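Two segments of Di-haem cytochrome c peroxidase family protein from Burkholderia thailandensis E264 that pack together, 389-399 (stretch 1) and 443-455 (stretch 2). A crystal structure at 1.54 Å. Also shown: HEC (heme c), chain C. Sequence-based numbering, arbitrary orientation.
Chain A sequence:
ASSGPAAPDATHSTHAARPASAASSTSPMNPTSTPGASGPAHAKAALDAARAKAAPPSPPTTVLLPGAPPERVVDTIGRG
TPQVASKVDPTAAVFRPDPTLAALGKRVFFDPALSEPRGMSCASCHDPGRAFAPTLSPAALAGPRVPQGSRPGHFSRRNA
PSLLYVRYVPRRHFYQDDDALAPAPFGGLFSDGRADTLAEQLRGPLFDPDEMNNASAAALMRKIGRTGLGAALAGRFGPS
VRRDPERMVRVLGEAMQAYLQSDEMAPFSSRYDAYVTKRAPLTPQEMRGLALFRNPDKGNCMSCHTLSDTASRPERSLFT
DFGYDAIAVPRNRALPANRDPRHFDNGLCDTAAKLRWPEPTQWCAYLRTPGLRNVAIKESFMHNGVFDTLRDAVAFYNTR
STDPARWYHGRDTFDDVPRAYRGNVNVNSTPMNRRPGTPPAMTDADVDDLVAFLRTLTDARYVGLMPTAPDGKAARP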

# COMPACT_ATOMS: atom_id res chain seq x y z
N THR A 389 11.81 1.31 12.11
CA THR A 389 12.83 0.45 11.54
C THR A 389 12.19 -0.81 10.99
O THR A 389 11.22 -1.32 11.55
CB THR A 389 13.90 0.01 12.53
OG1 THR A 389 13.33 -0.88 13.48
CG2 THR A 389 14.52 1.22 13.26
N LEU A 390 12.74 -1.29 9.88
CA LEU A 390 12.25 -2.52 9.27
C LEU A 390 12.38 -3.69 10.23
O LEU A 390 11.49 -4.55 10.30
CB LEU A 390 13.02 -2.79 7.98
CG LEU A 390 12.67 -4.11 7.28
CD1 LEU A 390 11.15 -4.17 6.94
CD2 LEU A 390 13.51 -4.31 6.05
N ARG A 391 13.47 -3.75 11.01
CA ARG A 391 13.62 -4.88 11.91
C ARG A 391 12.50 -4.94 12.94
O ARG A 391 12.04 -6.04 13.28
CB ARG A 391 14.99 -4.86 12.60
CG ARG A 391 15.27 -6.23 13.29
CD ARG A 391 16.49 -6.24 14.16
NE ARG A 391 16.74 -7.62 14.62
CZ ARG A 391 16.12 -8.19 15.65
NH1 ARG A 391 16.42 -9.45 15.98
NH2 ARG A 391 15.20 -7.52 16.35
N ASP A 392 12.03 -3.79 13.43
CA ASP A 392 10.94 -3.79 14.39
C ASP A 392 9.66 -4.31 13.76
O ASP A 392 8.91 -5.05 14.41
CB ASP A 392 10.71 -2.38 14.96
CG ASP A 392 11.65 -2.03 16.10
OD1 ASP A 392 12.47 -2.88 16.51
OD2 ASP A 392 11.57 -0.88 16.57
N ALA A 393 9.41 -3.96 12.50
CA ALA A 393 8.23 -4.46 11.80
C ALA A 393 8.25 -5.97 11.70
O ALA A 393 7.20 -6.61 11.84
CB ALA A 393 8.13 -3.84 10.41
N VAL A 394 9.42 -6.55 11.43
CA VAL A 394 9.54 -8.00 11.34
C VAL A 394 9.45 -8.64 12.73
O VAL A 394 8.75 -9.65 12.93
CB VAL A 394 10.86 -8.37 10.63
CG1 VAL A 394 11.09 -9.88 10.64
CG2 VAL A 394 10.88 -7.82 9.21
N ALA A 395 10.17 -8.08 13.71
CA ALA A 395 10.18 -8.63 15.06
C ALA A 395 8.78 -8.63 15.68
O ALA A 395 8.46 -9.51 16.49
CB ALA A 395 11.14 -7.83 15.94
N PHE A 396 7.93 -7.68 15.29
CA PHE A 396 6.56 -7.63 15.80
C PHE A 396 5.85 -8.97 15.61
O PHE A 396 5.14 -9.44 16.50
CB PHE A 396 5.81 -6.49 15.09
CG PHE A 396 4.32 -6.52 15.28
CD1 PHE A 396 3.76 -6.06 16.47
CD2 PHE A 396 3.48 -7.01 14.28
CE1 PHE A 396 2.38 -6.09 16.64
CE2 PHE A 396 2.11 -7.03 14.48
CZ PHE A 396 1.58 -6.57 15.63
N TYR A 397 6.01 -9.58 14.44
CA TYR A 397 5.34 -10.85 14.17
C TYR A 397 5.79 -11.92 15.14
O TYR A 397 4.99 -12.78 15.53
CB TYR A 397 5.62 -11.32 12.76
CG TYR A 397 4.91 -10.50 11.72
CD1 TYR A 397 3.60 -10.77 11.37
CD2 TYR A 397 5.57 -9.46 11.06
CE1 TYR A 397 2.95 -10.03 10.41
CE2 TYR A 397 4.93 -8.72 10.09
CZ TYR A 397 3.62 -9.00 9.78
OH TYR A 397 2.97 -8.29 8.82
N ASN A 398 7.05 -11.89 15.54
CA ASN A 398 7.58 -12.98 16.34
C ASN A 398 7.08 -12.95 17.79
O ASN A 398 6.88 -14.02 18.39
CB ASN A 398 9.10 -12.95 16.32
CG ASN A 398 9.72 -14.24 16.77
OD1 ASN A 398 9.19 -15.32 16.50
ND2 ASN A 398 10.87 -14.14 17.46
N THR A 399 6.90 -11.77 18.40
CA THR A 399 6.54 -11.73 19.81
C THR A 399 5.30 -10.90 20.12
O THR A 399 5.03 -10.64 21.29
CB THR A 399 7.73 -11.27 20.68
OG1 THR A 399 8.18 -9.95 20.32
CG2 THR A 399 8.89 -12.25 20.56
N THR A 443 14.05 -17.22 16.36
CA THR A 443 15.08 -16.59 17.16
C THR A 443 15.37 -15.18 16.64
O THR A 443 14.94 -14.80 15.55
CB THR A 443 16.37 -17.39 17.08
OG1 THR A 443 16.80 -17.36 15.72
CG2 THR A 443 16.14 -18.84 17.50
N ASP A 444 16.16 -14.43 17.40
CA ASP A 444 16.55 -13.11 16.91
C ASP A 444 17.42 -13.23 15.66
O ASP A 444 17.34 -12.39 14.75
CB ASP A 444 17.25 -12.32 18.02
CG ASP A 444 16.26 -11.67 18.97
OD1 ASP A 444 15.24 -11.12 18.48
OD2 ASP A 444 16.49 -11.72 20.19
N ALA A 445 18.22 -14.30 15.55
CA ALA A 445 18.98 -14.50 14.32
C ALA A 445 18.05 -14.75 13.13
O ALA A 445 18.32 -14.30 12.00
CB ALA A 445 19.95 -15.68 14.49
N ASP A 446 16.96 -15.50 13.35
CA ASP A 446 15.96 -15.68 12.31
C ASP A 446 15.41 -14.33 11.84
O ASP A 446 15.24 -14.10 10.64
CB ASP A 446 14.78 -16.52 12.81
CG ASP A 446 15.14 -17.99 13.05
OD1 ASP A 446 16.14 -18.48 12.49
OD2 ASP A 446 14.39 -18.65 13.80
N VAL A 447 15.10 -13.45 12.79
CA VAL A 447 14.57 -12.13 12.44
C VAL A 447 15.60 -11.37 11.62
O VAL A 447 15.26 -10.74 10.60
CB VAL A 447 14.18 -11.38 13.72
CG1 VAL A 447 13.86 -9.91 13.41
CG2 VAL A 447 12.99 -12.05 14.37
N ASP A 448 16.87 -11.40 12.04
CA ASP A 448 17.93 -10.76 11.26
C ASP A 448 17.97 -11.29 9.83
O ASP A 448 18.18 -10.53 8.87
CB ASP A 448 19.30 -10.97 11.92
CG ASP A 448 19.41 -10.41 13.35
OD1 ASP A 448 18.61 -9.55 13.78
OD2 ASP A 448 20.35 -10.83 14.05
N ASP A 449 17.83 -12.61 9.66
CA ASP A 449 17.90 -13.21 8.33
C ASP A 449 16.71 -12.79 7.46
O ASP A 449 16.88 -12.54 6.26
CB ASP A 449 17.97 -14.72 8.46
CG ASP A 449 19.30 -15.21 9.06
OD1 ASP A 449 20.24 -14.40 9.20
OD2 ASP A 449 19.37 -16.42 9.40
N LEU A 450 15.51 -12.70 8.06
CA LEU A 450 14.35 -12.19 7.33
C LEU A 450 14.57 -10.76 6.85
O LEU A 450 14.26 -10.44 5.69
CB LEU A 450 13.11 -12.27 8.21
CG LEU A 450 12.47 -13.66 8.34
CD1 LEU A 450 11.50 -13.71 9.52
CD2 LEU A 450 11.78 -14.04 7.07
N VAL A 451 15.12 -9.90 7.71
CA VAL A 451 15.47 -8.54 7.27
C VAL A 451 16.45 -8.58 6.10
O VAL A 451 16.27 -7.87 5.10
CB VAL A 451 16.03 -7.74 8.45
CG1 VAL A 451 16.61 -6.39 7.97
CG2 VAL A 451 14.97 -7.54 9.50
N ALA A 452 17.48 -9.43 6.19
CA ALA A 452 18.42 -9.54 5.07
C ALA A 452 17.71 -9.92 3.78
O ALA A 452 17.98 -9.38 2.71
CB ALA A 452 19.50 -10.57 5.40
N PHE A 453 16.75 -10.85 3.86
CA PHE A 453 16.02 -11.20 2.65
C PHE A 453 15.18 -10.02 2.14
O PHE A 453 15.17 -9.75 0.95
CB PHE A 453 15.13 -12.41 2.91
CG PHE A 453 14.20 -12.67 1.81
CD1 PHE A 453 14.66 -13.02 0.56
CD2 PHE A 453 12.82 -12.52 1.99
CE1 PHE A 453 13.78 -13.21 -0.49
CE2 PHE A 453 11.94 -12.72 0.95
CZ PHE A 453 12.41 -13.06 -0.29
N LEU A 454 14.48 -9.31 3.03
CA LEU A 454 13.64 -8.20 2.56
C LEU A 454 14.48 -7.13 1.87
O LEU A 454 13.99 -6.44 0.97
CB LEU A 454 12.85 -7.60 3.71
CG LEU A 454 11.79 -8.56 4.29
CD1 LEU A 454 11.10 -7.89 5.49
CD2 LEU A 454 10.79 -8.99 3.21
N ARG A 455 15.73 -6.97 2.28
CA ARG A 455 16.58 -5.98 1.65
C ARG A 455 16.94 -6.35 0.20
O ARG A 455 17.31 -5.47 -0.57
CB ARG A 455 17.83 -5.78 2.51
CG ARG A 455 17.57 -5.14 3.86
CD ARG A 455 18.75 -5.35 4.85
NE ARG A 455 19.99 -4.78 4.31
CZ ARG A 455 20.35 -3.50 4.42
NH1 ARG A 455 19.58 -2.64 5.06
NH2 ARG A 455 21.51 -3.09 3.88
FE HEC C . 3.15 -8.77 6.92
CHA HEC C . 2.59 -5.39 6.75
CHB HEC C . 6.54 -8.22 6.84
CHC HEC C . 3.74 -12.05 7.75
CHD HEC C . -0.18 -9.42 6.64
NA HEC C . 4.33 -7.13 6.76
C1A HEC C . 3.88 -5.83 6.65
C2A HEC C . 5.04 -4.97 6.67
C3A HEC C . 6.12 -5.76 6.59
C4A HEC C . 5.70 -7.13 6.65
CMA HEC C . 7.58 -5.32 6.66
CAA HEC C . 5.01 -3.43 6.53
CBA HEC C . 5.05 -3.02 5.07
CGA HEC C . 4.89 -1.53 4.81
O1A HEC C . 4.75 -1.20 3.60
O2A HEC C . 4.62 -0.74 5.76
NB HEC C . 4.79 -9.92 7.21
C1B HEC C . 6.11 -9.50 7.07
C2B HEC C . 6.98 -10.63 7.34
C3B HEC C . 6.23 -11.68 7.66
C4B HEC C . 4.84 -11.26 7.54
CMB HEC C . 8.52 -10.58 7.20
CAB HEC C . 6.67 -13.08 8.16
CBB HEC C . 7.49 -12.96 9.46
NC HEC C . 2.01 -10.43 7.08
C1C HEC C . 2.45 -11.67 7.50
C2C HEC C . 1.30 -12.53 7.57
C3C HEC C . 0.22 -11.83 7.17
C4C HEC C . 0.64 -10.48 6.89
CMC HEC C . 1.42 -14.02 7.95
CAC HEC C . -1.17 -12.39 6.83
CBC HEC C . -1.78 -12.97 8.13
ND HEC C . 1.52 -7.61 6.68
C1D HEC C . 0.22 -8.11 6.60
C2D HEC C . -0.68 -6.99 6.67
C3D HEC C . 0.14 -5.77 6.80
C4D HEC C . 1.51 -6.22 6.74
CMD HEC C . -2.21 -7.02 6.64
CAD HEC C . -0.36 -4.33 6.95
CBD HEC C . -0.64 -4.09 8.42
CGD HEC C . -0.77 -2.61 8.71
O1D HEC C . -0.44 -1.79 7.83
O2D HEC C . -1.03 -2.28 9.90
O HOH W 1 14.22 -8.50 18.97
O HOH W 2 12.28 -11.68 18.40

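Two helices of one chain pack here, their axes approaching to 9.5 Å with N-to-C directions 132° apart, closer to antiparallel than to parallel. The register follows: the CA atoms of Arg391 and Val451 lie 6.2 Å apart, as do those of Ala395 and Val447, so one turn forward on the first helix matches one turn back on the second. Each helix begins with a threonine cap, Thr389 OG1 accepting from Asp392 N (3.2 Å) and Thr443 OG1 from Asp446 N (3.0 Å).

Val394 points toward the partner helix and fits as a knob among Val447, Leu450, Val451 and Leu454; its CG2 is 3.7 Å from Leu454 CD1 and its CG1 3.9 Å from Val447 CG1. Val447 reciprocates, sitting among Arg391, Val394, Ala395 and Asn398.

The CA-to-CB bond of Arg391 points sideways to the partner helix, but its extended chain (chi1 to chi3 all t) carries the guanidinium to two aspartates. NE donates to Asp448 OD1 at 2.8 Å and 158°, and NH1 to Asp444 OD1 at 3.2 Å and 169°; both are salt bridges. These oxygens lie near the guanidinium plane, while Val447 CG1 covers one face, 3.6 Å from Arg391 CZ. The O atom of water 1 lies 3.0 Å from Arg391 NH2, from which it accepts, and 2.9 Å from Asp444 OD1, to which it donates.

Beside this contact, Tyr397 OH binds HEC FE at 2.0 Å.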